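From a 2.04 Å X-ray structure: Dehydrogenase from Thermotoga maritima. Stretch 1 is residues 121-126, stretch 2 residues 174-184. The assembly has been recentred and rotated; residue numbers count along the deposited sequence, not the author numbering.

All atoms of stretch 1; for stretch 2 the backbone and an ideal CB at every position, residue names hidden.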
# COMPACT_ATOMS: atom_id res chain seq x y z
N GLY A 121 -18.26 10.77 26.84
CA GLY A 121 -18.13 9.64 25.94
C GLY A 121 -17.54 9.99 24.57
O GLY A 121 -18.22 9.78 23.55
N PHE A 122 -16.31 10.50 24.53
CA PHE A 122 -15.60 10.65 23.23
C PHE A 122 -14.88 9.34 22.89
O PHE A 122 -13.71 9.16 23.20
CB PHE A 122 -14.66 11.85 23.25
CG PHE A 122 -15.40 13.16 23.18
CD1 PHE A 122 -16.42 13.35 22.24
CD2 PHE A 122 -15.07 14.21 24.02
CE1 PHE A 122 -17.08 14.56 22.15
CE2 PHE A 122 -15.69 15.44 23.92
CZ PHE A 122 -16.73 15.61 23.01
N ASN A 123 -15.63 8.39 22.34
CA ASN A 123 -15.09 7.05 22.12
C ASN A 123 -13.92 6.97 21.14
O ASN A 123 -13.12 6.06 21.22
CB ASN A 123 -16.21 6.08 21.65
CG ASN A 123 -16.81 6.51 20.32
OD1 ASN A 123 -17.45 7.56 20.23
ND2 ASN A 123 -16.62 5.70 19.27
N ARG A 124 -13.83 7.87 20.19
CA ARG A 124 -12.74 7.75 19.20
C ARG A 124 -11.36 7.94 19.83
O ARG A 124 -10.38 7.58 19.21
CB ARG A 124 -12.92 8.70 18.00
CG ARG A 124 -14.33 8.60 17.37
CD ARG A 124 -14.47 9.38 16.06
NE ARG A 124 -15.89 9.37 15.62
CZ ARG A 124 -16.42 10.25 14.77
NH1 ARG A 124 -15.65 11.19 14.22
NH2 ARG A 124 -17.72 10.18 14.44
N ARG A 125 -11.26 8.53 21.03
CA ARG A 125 -9.92 8.55 21.67
C ARG A 125 -9.43 7.15 21.94
O ARG A 125 -8.26 6.98 22.24
CB ARG A 125 -9.90 9.25 23.02
CG ARG A 125 -10.26 10.73 22.95
CD ARG A 125 -9.86 11.41 24.24
NE ARG A 125 -10.23 12.82 24.25
CZ ARG A 125 -9.74 13.68 25.14
NH1 ARG A 125 -8.95 13.21 26.08
NH2 ARG A 125 -10.07 14.98 25.11
N PHE A 126 -10.35 6.14 21.90
CA PHE A 126 -9.97 4.80 22.28
C PHE A 126 -9.92 3.88 21.09
O PHE A 126 -9.82 2.68 21.29
CB PHE A 126 -10.91 4.24 23.39
CG PHE A 126 -10.96 5.12 24.63
CD1 PHE A 126 -10.02 4.95 25.64
CD2 PHE A 126 -11.88 6.17 24.73
CE1 PHE A 126 -10.02 5.77 26.77
CE2 PHE A 126 -11.90 7.00 25.86
CZ PHE A 126 -10.96 6.79 26.89
N UNK A 174 -18.80 17.38 13.94
CA UNK A 174 -17.47 17.93 14.10
C UNK A 174 -17.04 17.87 15.53
O UNK A 174 -15.86 17.82 15.85
CB UNK A 174 -17.41 19.37 13.59
N UNK A 175 -18.01 17.82 16.43
CA UNK A 175 -17.67 17.70 17.83
C UNK A 175 -16.55 16.65 18.10
O UNK A 175 -15.64 16.88 18.91
CB UNK A 175 -18.93 17.34 18.62
N UNK A 176 -16.60 15.48 17.45
CA UNK A 176 -15.58 14.45 17.70
C UNK A 176 -14.23 14.92 17.23
O UNK A 176 -13.21 14.66 17.87
CB UNK A 176 -15.94 13.14 17.01
N UNK A 177 -14.22 15.57 16.08
CA UNK A 177 -12.97 16.09 15.46
C UNK A 177 -12.33 17.22 16.28
O UNK A 177 -11.12 17.26 16.40
CB UNK A 177 -13.26 16.60 14.05
N UNK A 178 -13.15 18.09 16.87
CA UNK A 178 -12.59 19.11 17.77
C UNK A 178 -11.94 18.45 18.99
O UNK A 178 -10.87 18.86 19.40
CB UNK A 178 -13.68 20.09 18.22
N UNK A 179 -12.59 17.44 19.58
CA UNK A 179 -11.99 16.75 20.71
C UNK A 179 -10.71 16.04 20.24
O UNK A 179 -9.66 16.09 20.91
CB UNK A 179 -12.98 15.76 21.33
N UNK A 180 -10.78 15.39 19.07
CA UNK A 180 -9.61 14.65 18.59
C UNK A 180 -8.41 15.61 18.38
O UNK A 180 -7.22 15.28 18.72
CB UNK A 180 -9.95 13.92 17.29
N UNK A 181 -8.72 16.77 17.83
CA UNK A 181 -7.71 17.80 17.64
C UNK A 181 -6.97 18.15 18.91
O UNK A 181 -5.74 18.24 18.89
CB UNK A 181 -8.36 19.06 17.07
N UNK A 182 -7.71 18.42 19.99
CA UNK A 182 -7.12 18.78 21.27
C UNK A 182 -6.34 17.59 21.81
O UNK A 182 -5.24 17.75 22.31
CB UNK A 182 -8.19 19.23 22.26
N UNK A 183 -6.92 16.40 21.72
CA UNK A 183 -6.29 15.20 22.24
C UNK A 183 -4.98 14.87 21.51
O UNK A 183 -3.97 14.53 22.15
CB UNK A 183 -7.26 14.02 22.13
N UNK A 184 -5.00 14.99 20.19
CA UNK A 184 -3.80 14.67 19.40
C UNK A 184 -2.72 15.75 19.56
O UNK A 184 -1.54 15.43 19.70
CB UNK A 184 -4.17 14.51 17.92

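Stretch 2 is a helix lying across the short 3-10 segment of stretch 1, and its repeat brings positions 175, 176, 179, 180 and 183 within reach of Phe122, Arg124 and Arg125. Position 174 points its CB away, with nothing of stretch 1 nearby, so the contact sets no preference; it is Thr174.

At position 175 the CB points sideways, 4.9 Å from Phe122 CE1. An apolar chain long enough to reach the ring edge would suit. The residue is Ile175, whose extended t,t rotamer brings CG1 to 3.7 Å from Phe122 CE1.

Position 176 faces stretch 1 directly, its ideal CB 3.4 Å from Arg124 NH1. A flat guanidinium beside it invites an aromatic ring or an acidic group. His176 takes the first course: the guanidinium of Arg124 lies flat on the imidazole, centres 3.9 Å apart and planes at 21°.

The CB of position 177 points away, yet a polar chain that turns back could approach the cationic end of Arg124; Asp, Glu or Asn are plausible. Asp177 does so, forming a long salt bridge, OD1 to Arg124 NH1 at 3.9 Å. The gap is spanned by two waters, each accepting from Arg124 NH1 and donating to Asp177, one to OD1 and the other to OD2.

Positions 178 and 181 are out of reach of stretch 1; they are Phe178 and Ala181.

Position 179 points at stretch 1, its ideal CB 3.7 Å from Phe122 CD2 and 4.8 Å from Arg125 NH2. A short acid fits both neighbours. Asp179, with chi1 t, meets Arg125 in a two-pronged salt bridge: Arg125 NE donates to Asp179 OD2 at 2.8 Å, and Arg125 NH2 to Asp179 OD1 at 2.6 Å. Its CB sits over the face of Phe122, 3.8 Å from the ring centroid.

From position 180 the CB runs sideways, and a long, flexible apolar chain could curl against the 3-10 backbone. Met180 does this, placing CE 3.6 Å from Arg124 O and 3.9 Å from Arg124 CB.

At position 182 the CB points toward stretch 1 but is still 5.4 Å from Arg125 NH2, so a long polar chain or an acid could approach; the residue is Arg182, its NH1 4.2 Å from Arg125 NH2, a close approach of like charges.

Position 183 places its ideal CB 3.8 Å from Arg125 NE, favouring a flat ring or a long aliphatic chain. Tyr183 lays its ring face against Arg125 CD, 3.8 Å from the centroid. Position 184 makes no contact; it is Ile184.

Stretch 2, residues 174-184: TIHDFDMARYI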
# COMPACT_ATOMS: atom_id res chain seq x y z
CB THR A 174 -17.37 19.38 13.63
OG1 THR A 174 -18.14 19.53 12.44
CG2 THR A 174 -15.91 19.75 13.35
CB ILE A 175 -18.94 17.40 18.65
CG1 ILE A 175 -18.62 17.27 20.13
CG2 ILE A 175 -19.64 16.09 18.19
CD1 ILE A 175 -19.92 16.93 20.93
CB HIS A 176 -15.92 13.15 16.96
CG HIS A 176 -17.05 12.39 17.56
ND1 HIS A 176 -18.30 12.28 16.95
CD2 HIS A 176 -17.14 11.68 18.71
CE1 HIS A 176 -19.10 11.56 17.71
NE2 HIS A 176 -18.43 11.19 18.79
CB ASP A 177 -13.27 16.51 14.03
CG ASP A 177 -13.93 15.39 13.27
OD1 ASP A 177 -13.34 14.27 13.36
OD2 ASP A 177 -15.02 15.60 12.63
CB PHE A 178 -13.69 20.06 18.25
CG PHE A 178 -14.29 20.92 17.19
CD1 PHE A 178 -13.50 21.67 16.33
CD2 PHE A 178 -15.68 21.02 17.08
CE1 PHE A 178 -14.08 22.54 15.38
CE2 PHE A 178 -16.28 21.85 16.15
CZ PHE A 178 -15.46 22.63 15.27
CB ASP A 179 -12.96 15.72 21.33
CG ASP A 179 -12.32 14.96 22.49
OD1 ASP A 179 -12.10 15.58 23.57
OD2 ASP A 179 -11.94 13.76 22.28
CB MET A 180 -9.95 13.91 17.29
CG MET A 180 -8.90 12.89 16.82
SD MET A 180 -8.33 11.55 17.93
CE MET A 180 -9.95 11.10 18.58
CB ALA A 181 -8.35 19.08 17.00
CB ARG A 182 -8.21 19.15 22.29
CG ARG A 182 -8.97 20.43 21.90
CD ARG A 182 -10.03 20.80 22.96
NE ARG A 182 -9.44 21.06 24.26
CZ ARG A 182 -9.56 20.30 25.35
NH1 ARG A 182 -10.27 19.18 25.31
NH2 ARG A 182 -8.96 20.68 26.49
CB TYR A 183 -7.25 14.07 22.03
CG TYR A 183 -6.79 12.69 22.38
CD1 TYR A 183 -6.44 12.34 23.70
CD2 TYR A 183 -6.82 11.69 21.41
CE1 TYR A 183 -6.07 11.03 23.99
CE2 TYR A 183 -6.46 10.42 21.69
CZ TYR A 183 -6.08 10.09 22.97
OH TYR A 183 -5.74 8.79 23.18
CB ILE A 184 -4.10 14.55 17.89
CG1 ILE A 184 -5.13 13.43 17.58
CG2 ILE A 184 -2.78 14.42 17.05
CD1 ILE A 184 -4.74 12.06 17.95
O HOH W 1 -16.85 13.63 13.04
O HOH W 2 -12.84 12.16 15.02
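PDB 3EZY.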